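Local structure of nucleoporin NUP82 (Chaetomium thermophilum, 5CWW) at residues Q63-D68 against Y106-T111; I141-S146 against F156-W161. The protein probably serves as a structural component of the nuclear pore complex and may also help dock transiently bound nuclear transport factors. One frame throughout, in Å; residues are numbered along the deposited sequence.

Contacts 1 and 2 lie on successive four-stranded antiparallel blades of the N-terminal beta-propeller domain of NUP82, and illustrate how such blades pack on one another. Contact 1 pairs the last two strands of the sheet 49-52, 55-60, 63-68, 106-110; contact 2 lies where the last two strands of the next sheet, 137-141 and 160-162, are joined by a loop. Both segments of contact 1 precede those of contact 2 in the sequence. Their centres are about 10 Å apart, and each is about 24 Å from the chain centre. They touch directly: Pro-143 CG meets Trp-66 CZ3 at 3.5 Å, and Phe-156 reaches Ile-109, so the loop of the second blade packs on the Trp-66 and Ile-109 face of the first.

Contact 1 of 2, residues Q63-D68 against Y106-T111; sequences QIRWGD and YRIIKT
Ile-64 N donates to Ile-109 O over 2.8 Å in a nearly straight bond, 174° at the hydrogen, and Ile-109 N returns the bond to Ile-64 O. Trp-66 and Arg-107 form the second such hydrogen-bonded pair, which fixes the antiparallel register between 63-68 and 106-110. On the face carrying the isoleucine pair, CB of Ile-64 and CB of Ile-109 stand 4.0 Å apart. Trp-66 has CG anti to the backbone N (chi1 -179°); on the six-membered ring of its indole, CE3 lies 3.8 Å from Arg-107 CB, while the guanidinium of Arg-107 leads away. Beyond the pair, Trp-66 NE1 bonds to Glu-55, and Arg-107 NE to the carbonyl of His-147.

The other face holds Gln-63, Arg-65, Tyr-106, Ile-108 and Lys-110. Ile-108 CD1 touches Arg-65 CG at 3.6 Å and sits at the edge of the guanidinium, while Tyr-106 runs beside Arg-65 in the same direction, Tyr-106 OH 3.9 Å from Arg-65 CD. Gln-63 lays CD 4.1 Å from Ile-108 CG1, and the end of its side chain lies beside the Lys-110 chain. An alanine at Gln-63 would probably uncover this flank of Ile-108. The pair forms the last two strands of a four-stranded antiparallel sheet, the build of a beta-propeller blade.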
loop_
_atom_site.group_PDB
_atom_site.type_symbol
_atom_site.label_atom_id
_atom_site.label_comp_id
_atom_site.label_asym_id
_atom_site.label_seq_id
_atom_site.Cartn_x
_atom_site.Cartn_y
_atom_site.Cartn_z
ATOM N N GLN B 63 18.391 -11.462 -13.480
ATOM C CA GLN B 63 19.471 -10.491 -13.648
ATOM C C GLN B 63 18.931 -9.101 -13.969
ATOM O O GLN B 63 17.823 -8.957 -14.488
ATOM C CB GLN B 63 20.434 -10.938 -14.751
ATOM C CG GLN B 63 19.812 -10.999 -16.138
ATOM C CD GLN B 63 20.782 -11.498 -17.192
ATOM O OE1 GLN B 63 21.821 -12.077 -16.875
ATOM N NE2 GLN B 63 20.452 -11.263 -18.456
ATOM N N ILE B 64 19.727 -8.084 -13.650
ATOM C CA ILE B 64 19.385 -6.699 -13.945
ATOM C C ILE B 64 20.363 -6.130 -14.969
ATOM O O ILE B 64 21.573 -6.115 -14.743
ATOM C CB ILE B 64 19.408 -5.820 -12.677
ATOM C CG1 ILE B 64 18.501 -6.412 -11.595
ATOM C CG2 ILE B 64 18.977 -4.389 -13.012
ATOM C CD1 ILE B 64 18.625 -5.732 -10.244
ATOM N N ARG B 65 19.833 -5.669 -16.096
ATOM C CA ARG B 65 20.662 -5.104 -17.154
ATOM C C ARG B 65 20.774 -3.593 -16.990
ATOM O O ARG B 65 19.778 -2.871 -17.026
ATOM C CB ARG B 65 20.103 -5.471 -18.528
ATOM C CG ARG B 65 20.042 -6.974 -18.736
ATOM C CD ARG B 65 19.508 -7.358 -20.096
ATOM N NE ARG B 65 19.540 -8.806 -20.278
ATOM C CZ ARG B 65 18.718 -9.487 -21.071
ATOM N NH1 ARG B 65 17.793 -8.859 -21.781
ATOM N NH2 ARG B 65 18.832 -10.804 -21.165
ATOM N N TRP B 66 22.006 -3.139 -16.792
ATOM C CA TRP B 66 22.304 -1.749 -16.472
ATOM C C TRP B 66 22.858 -1.012 -17.687
ATOM O O TRP B 66 23.742 -1.521 -18.374
ATOM C CB TRP B 66 23.306 -1.706 -15.317
ATOM C CG TRP B 66 23.691 -0.341 -14.858
ATOM C CD1 TRP B 66 22.922 0.785 -14.881
ATOM C CD2 TRP B 66 24.951 0.041 -14.299
ATOM N NE1 TRP B 66 23.626 1.848 -14.368
ATOM C CE2 TRP B 66 24.876 1.417 -14.006
ATOM C CE3 TRP B 66 26.137 -0.646 -14.019
ATOM C CZ2 TRP B 66 25.941 2.119 -13.446
ATOM C CZ3 TRP B 66 27.193 0.052 -13.465
ATOM C CH2 TRP B 66 27.088 1.421 -13.184
ATOM N N GLY B 67 22.344 0.186 -17.952
ATOM C CA GLY B 67 22.816 0.966 -19.081
ATOM C C GLY B 67 22.479 2.445 -19.025
ATOM O O GLY B 67 21.463 2.843 -18.454
ATOM N N ASP B 68 23.347 3.257 -19.625
ATOM C CA ASP B 68 23.129 4.695 -19.748
ATOM C C ASP B 68 22.604 5.005 -21.147
ATOM O O ASP B 68 23.274 4.736 -22.143
ATOM C CB ASP B 68 24.427 5.463 -19.477
ATOM C CG ASP B 68 24.210 6.960 -19.330
ATOM O OD1 ASP B 68 23.456 7.547 -20.135
ATOM O OD2 ASP B 68 24.798 7.555 -18.402
ATOM N N TYR B 106 26.922 -0.148 -21.111
ATOM C CA TYR B 106 26.130 -1.350 -20.877
ATOM C C TYR B 106 26.860 -2.319 -19.956
ATOM O O TYR B 106 28.030 -2.628 -20.167
ATOM C CB TYR B 106 25.794 -2.043 -22.198
ATOM C CG TYR B 106 25.075 -3.363 -22.017
ATOM C CD1 TYR B 106 23.768 -3.402 -21.550
ATOM C CD2 TYR B 106 25.704 -4.566 -22.308
ATOM C CE1 TYR B 106 23.106 -4.606 -21.379
ATOM C CE2 TYR B 106 25.050 -5.774 -22.141
ATOM C CZ TYR B 106 23.751 -5.788 -21.676
ATOM O OH TYR B 106 23.094 -6.985 -21.507
ATOM N N ARG B 107 26.156 -2.793 -18.934
ATOM C CA ARG B 107 26.714 -3.744 -17.979
ATOM C C ARG B 107 25.635 -4.701 -17.493
ATOM O O ARG B 107 24.460 -4.339 -17.430
ATOM C CB ARG B 107 27.340 -3.013 -16.790
ATOM C CG ARG B 107 28.801 -2.627 -16.978
ATOM C CD ARG B 107 29.713 -3.844 -16.934
ATOM N NE ARG B 107 31.034 -3.514 -16.408
ATOM C CZ ARG B 107 31.942 -4.413 -16.041
ATOM N NH1 ARG B 107 31.681 -5.710 -16.141
ATOM N NH2 ARG B 107 33.115 -4.015 -15.571
ATOM N N ILE B 108 26.041 -5.920 -17.150
ATOM C CA ILE B 108 25.120 -6.914 -16.613
ATOM C C ILE B 108 25.263 -6.958 -15.094
ATOM O O ILE B 108 26.376 -6.887 -14.569
ATOM C CB ILE B 108 25.373 -8.324 -17.218
ATOM C CG1 ILE B 108 24.053 -9.068 -17.416
ATOM C CG2 ILE B 108 26.348 -9.149 -16.373
ATOM C CD1 ILE B 108 23.278 -8.594 -18.620
ATOM N N ILE B 109 24.134 -7.062 -14.398
ATOM C CA ILE B 109 24.126 -7.213 -12.947
ATOM C C ILE B 109 23.481 -8.540 -12.573
ATOM O O ILE B 109 22.254 -8.651 -12.523
ATOM C CB ILE B 109 23.358 -6.076 -12.234
ATOM C CG1 ILE B 109 23.714 -4.706 -12.819
ATOM C CG2 ILE B 109 23.621 -6.122 -10.731
ATOM C CD1 ILE B 109 25.147 -4.307 -12.621
ATOM N N LYS B 110 24.304 -9.549 -12.312
ATOM C CA LYS B 110 23.791 -10.814 -11.811
ATOM C C LYS B 110 23.341 -10.627 -10.369
ATOM O O LYS B 110 23.980 -9.907 -9.600
ATOM C CB LYS B 110 24.848 -11.916 -11.911
ATOM C CG LYS B 110 24.836 -12.675 -13.234
ATOM C CD LYS B 110 23.576 -13.522 -13.383
ATOM C CE LYS B 110 23.593 -14.334 -14.668
ATOM N NZ LYS B 110 22.333 -15.110 -14.852
ATOM N N THR B 111 22.235 -11.272 -10.016
ATOM C CA THR B 111 21.641 -11.126 -8.693
ATOM C C THR B 111 21.529 -12.485 -8.010
ATOM O O THR B 111 21.608 -13.521 -8.671
ATOM C CB THR B 111 20.241 -10.485 -8.769
ATOM O OG1 THR B 111 19.297 -11.455 -9.232
ATOM C CG2 THR B 111 20.238 -9.289 -9.713
#

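Contact 2 of 2, residues I141-S146 against F156-W161; sequences ILPDSS and FKPKFW
The loop joining the last two strands of a propeller blade leaves near Ile-141 and returns near Lys-159, where a backbone bond ties its two ends. Ile-141 N donates to Lys-159 O at 2.9 Å, the one hydrogen bond between 141-146 and 156-161; beyond it the contact is made by apolar groups. Ile-141 has CG1 anti to its carbonyl carbon (chi1 -49°), and this branch comes to the edge of the Trp-161 indole, Ile-141 CG1 lying 3.7 Å from Trp-161 CD1. Lys-159 places CE 3.8 Å above one face of the same indole, offset toward the rim.

At the loop end two prolines and a phenylalanine meet. Pro-143 CG approaches the edge of the Phe-156 ring, 3.8 Å from Phe-156 CE1, and lies 4.2 Å from Pro-158 CG. Pro-158 in turn places CD 4.0 Å above the centre of one Phe-156 face, so one proline meets the ring at its edge and the other covers its face. Farther along, Asp-144 OD1 accepts Ser-146 N at 3.3 Å from above the carboxylate plane, forming an Asx turn.

Phe-156 makes a cation-pi contact with Arg-107, and both it and Pro-158 pack on Ile-109 of strand 106-110. Trp-161 stacks on Phe-212, while Ile-141 touches Phe-128 of strand 128-132 within its own sheet.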
loop_
_atom_site.group_PDB
_atom_site.type_symbol
_atom_site.label_atom_id
_atom_site.label_comp_id
_atom_site.label_asym_id
_atom_site.label_seq_id
_atom_site.Cartn_x
_atom_site.Cartn_y
_atom_site.Cartn_z
ATOM N N ILE B 141 23.227 -2.253 -3.483
ATOM C CA ILE B 141 24.043 -1.057 -3.356
ATOM C C ILE B 141 24.540 -0.702 -4.748
ATOM O O ILE B 141 25.460 -1.333 -5.267
ATOM C CB ILE B 141 25.233 -1.265 -2.399
ATOM C CG1 ILE B 141 24.760 -1.897 -1.085
ATOM C CG2 ILE B 141 25.947 0.055 -2.137
ATOM C CD1 ILE B 141 23.636 -1.148 -0.398
ATOM N N LEU B 142 23.916 0.300 -5.354
ATOM C CA LEU B 142 24.199 0.639 -6.743
ATOM C C LEU B 142 25.657 1.055 -6.920
ATOM O O LEU B 142 26.192 1.812 -6.112
ATOM C CB LEU B 142 23.257 1.746 -7.220
ATOM C CG LEU B 142 21.777 1.355 -7.235
ATOM C CD1 LEU B 142 20.906 2.536 -7.638
ATOM C CD2 LEU B 142 21.532 0.175 -8.174
ATOM N N PRO B 143 26.307 0.557 -7.986
ATOM C CA PRO B 143 27.737 0.816 -8.159
ATOM C C PRO B 143 28.032 2.179 -8.770
ATOM O O PRO B 143 27.122 2.857 -9.247
ATOM C CB PRO B 143 28.168 -0.297 -9.112
ATOM C CG PRO B 143 26.968 -0.504 -9.970
ATOM C CD PRO B 143 25.769 -0.271 -9.081
ATOM N N ASP B 144 29.303 2.565 -8.750
ATOM C CA ASP B 144 29.740 3.802 -9.375
ATOM C C ASP B 144 29.449 3.738 -10.871
ATOM O O ASP B 144 29.581 2.683 -11.490
ATOM C CB ASP B 144 31.231 4.034 -9.115
ATOM C CG ASP B 144 31.639 5.485 -9.292
ATOM O OD1 ASP B 144 31.069 6.168 -10.168
ATOM O OD2 ASP B 144 32.530 5.945 -8.546
ATOM N N SER B 145 29.051 4.866 -11.447
ATOM C CA SER B 145 28.715 4.923 -12.865
ATOM C C SER B 145 29.940 4.715 -13.760
ATOM O O SER B 145 29.801 4.443 -14.953
ATOM C CB SER B 145 28.049 6.259 -13.194
ATOM O OG SER B 145 26.861 6.428 -12.436
ATOM N N SER B 146 31.131 4.837 -13.183
ATOM C CA SER B 146 32.370 4.665 -13.941
ATOM C C SER B 146 32.494 3.253 -14.514
ATOM O O SER B 146 33.232 3.030 -15.473
ATOM C CB SER B 146 33.582 4.973 -13.057
ATOM O OG SER B 146 33.628 4.110 -11.934
ATOM N N PHE B 156 33.982 -5.975 -10.913
ATOM C CA PHE B 156 32.612 -5.478 -10.876
ATOM C C PHE B 156 31.690 -6.466 -10.170
ATOM O O PHE B 156 31.238 -7.442 -10.768
ATOM C CB PHE B 156 32.116 -5.209 -12.297
ATOM C CG PHE B 156 30.755 -4.583 -12.356
ATOM C CD1 PHE B 156 30.541 -3.311 -11.856
ATOM C CD2 PHE B 156 29.691 -5.263 -12.923
ATOM C CE1 PHE B 156 29.289 -2.731 -11.910
ATOM C CE2 PHE B 156 28.439 -4.689 -12.981
ATOM C CZ PHE B 156 28.238 -3.421 -12.475
ATOM N N LYS B 157 31.422 -6.204 -8.893
ATOM C CA LYS B 157 30.583 -7.076 -8.076
ATOM C C LYS B 157 29.702 -6.261 -7.126
ATOM O O LYS B 157 30.005 -6.142 -5.938
ATOM C CB LYS B 157 31.444 -8.071 -7.288
ATOM C CG LYS B 157 32.619 -7.458 -6.528
ATOM C CD LYS B 157 33.535 -8.532 -5.954
ATOM C CE LYS B 157 34.419 -9.155 -7.024
ATOM N NZ LYS B 157 35.349 -10.176 -6.461
ATOM N N PRO B 158 28.605 -5.689 -7.654
ATOM C CA PRO B 158 27.674 -4.894 -6.846
ATOM C C PRO B 158 27.123 -5.667 -5.652
ATOM O O PRO B 158 26.649 -6.793 -5.809
ATOM C CB PRO B 158 26.558 -4.546 -7.835
ATOM C CG PRO B 158 27.199 -4.626 -9.174
ATOM C CD PRO B 158 28.203 -5.730 -9.071
ATOM N N LYS B 159 27.186 -5.059 -4.473
ATOM C CA LYS B 159 26.731 -5.703 -3.248
ATOM C C LYS B 159 25.208 -5.803 -3.199
ATOM O O LYS B 159 24.501 -4.833 -3.470
ATOM C CB LYS B 159 27.244 -4.934 -2.025
ATOM C CG LYS B 159 26.810 -5.506 -0.677
ATOM C CD LYS B 159 27.326 -6.924 -0.476
ATOM C CE LYS B 159 26.948 -7.473 0.889
ATOM N NZ LYS B 159 27.395 -8.884 1.058
ATOM N N PHE B 160 24.721 -6.993 -2.860
ATOM C CA PHE B 160 23.299 -7.238 -2.643
ATOM C C PHE B 160 23.066 -7.643 -1.193
ATOM O O PHE B 160 23.737 -8.540 -0.681
ATOM C CB PHE B 160 22.779 -8.334 -3.575
ATOM C CG PHE B 160 22.509 -7.870 -4.976
ATOM C CD1 PHE B 160 23.538 -7.750 -5.894
ATOM C CD2 PHE B 160 21.218 -7.573 -5.381
ATOM C CE1 PHE B 160 23.288 -7.328 -7.186
ATOM C CE2 PHE B 160 20.961 -7.152 -6.672
ATOM C CZ PHE B 160 21.998 -7.027 -7.575
ATOM N N TRP B 161 22.122 -6.977 -0.538
ATOM C CA TRP B 161 21.752 -7.301 0.836
ATOM C C TRP B 161 20.387 -7.968 0.873
ATOM O O TRP B 161 19.430 -7.466 0.284
ATOM C CB TRP B 161 21.726 -6.045 1.708
ATOM C CG TRP B 161 23.062 -5.435 1.969
ATOM C CD1 TRP B 161 23.774 -4.623 1.135
ATOM C CD2 TRP B 161 23.846 -5.575 3.159
ATOM N NE1 TRP B 161 24.957 -4.253 1.732
ATOM C CE2 TRP B 161 25.023 -4.825 2.976
ATOM C CE3 TRP B 161 23.665 -6.264 4.361
ATOM C CZ2 TRP B 161 26.016 -4.746 3.948
ATOM C CZ3 TRP B 161 24.651 -6.185 5.324
ATOM C CH2 TRP B 161 25.812 -5.432 5.113
#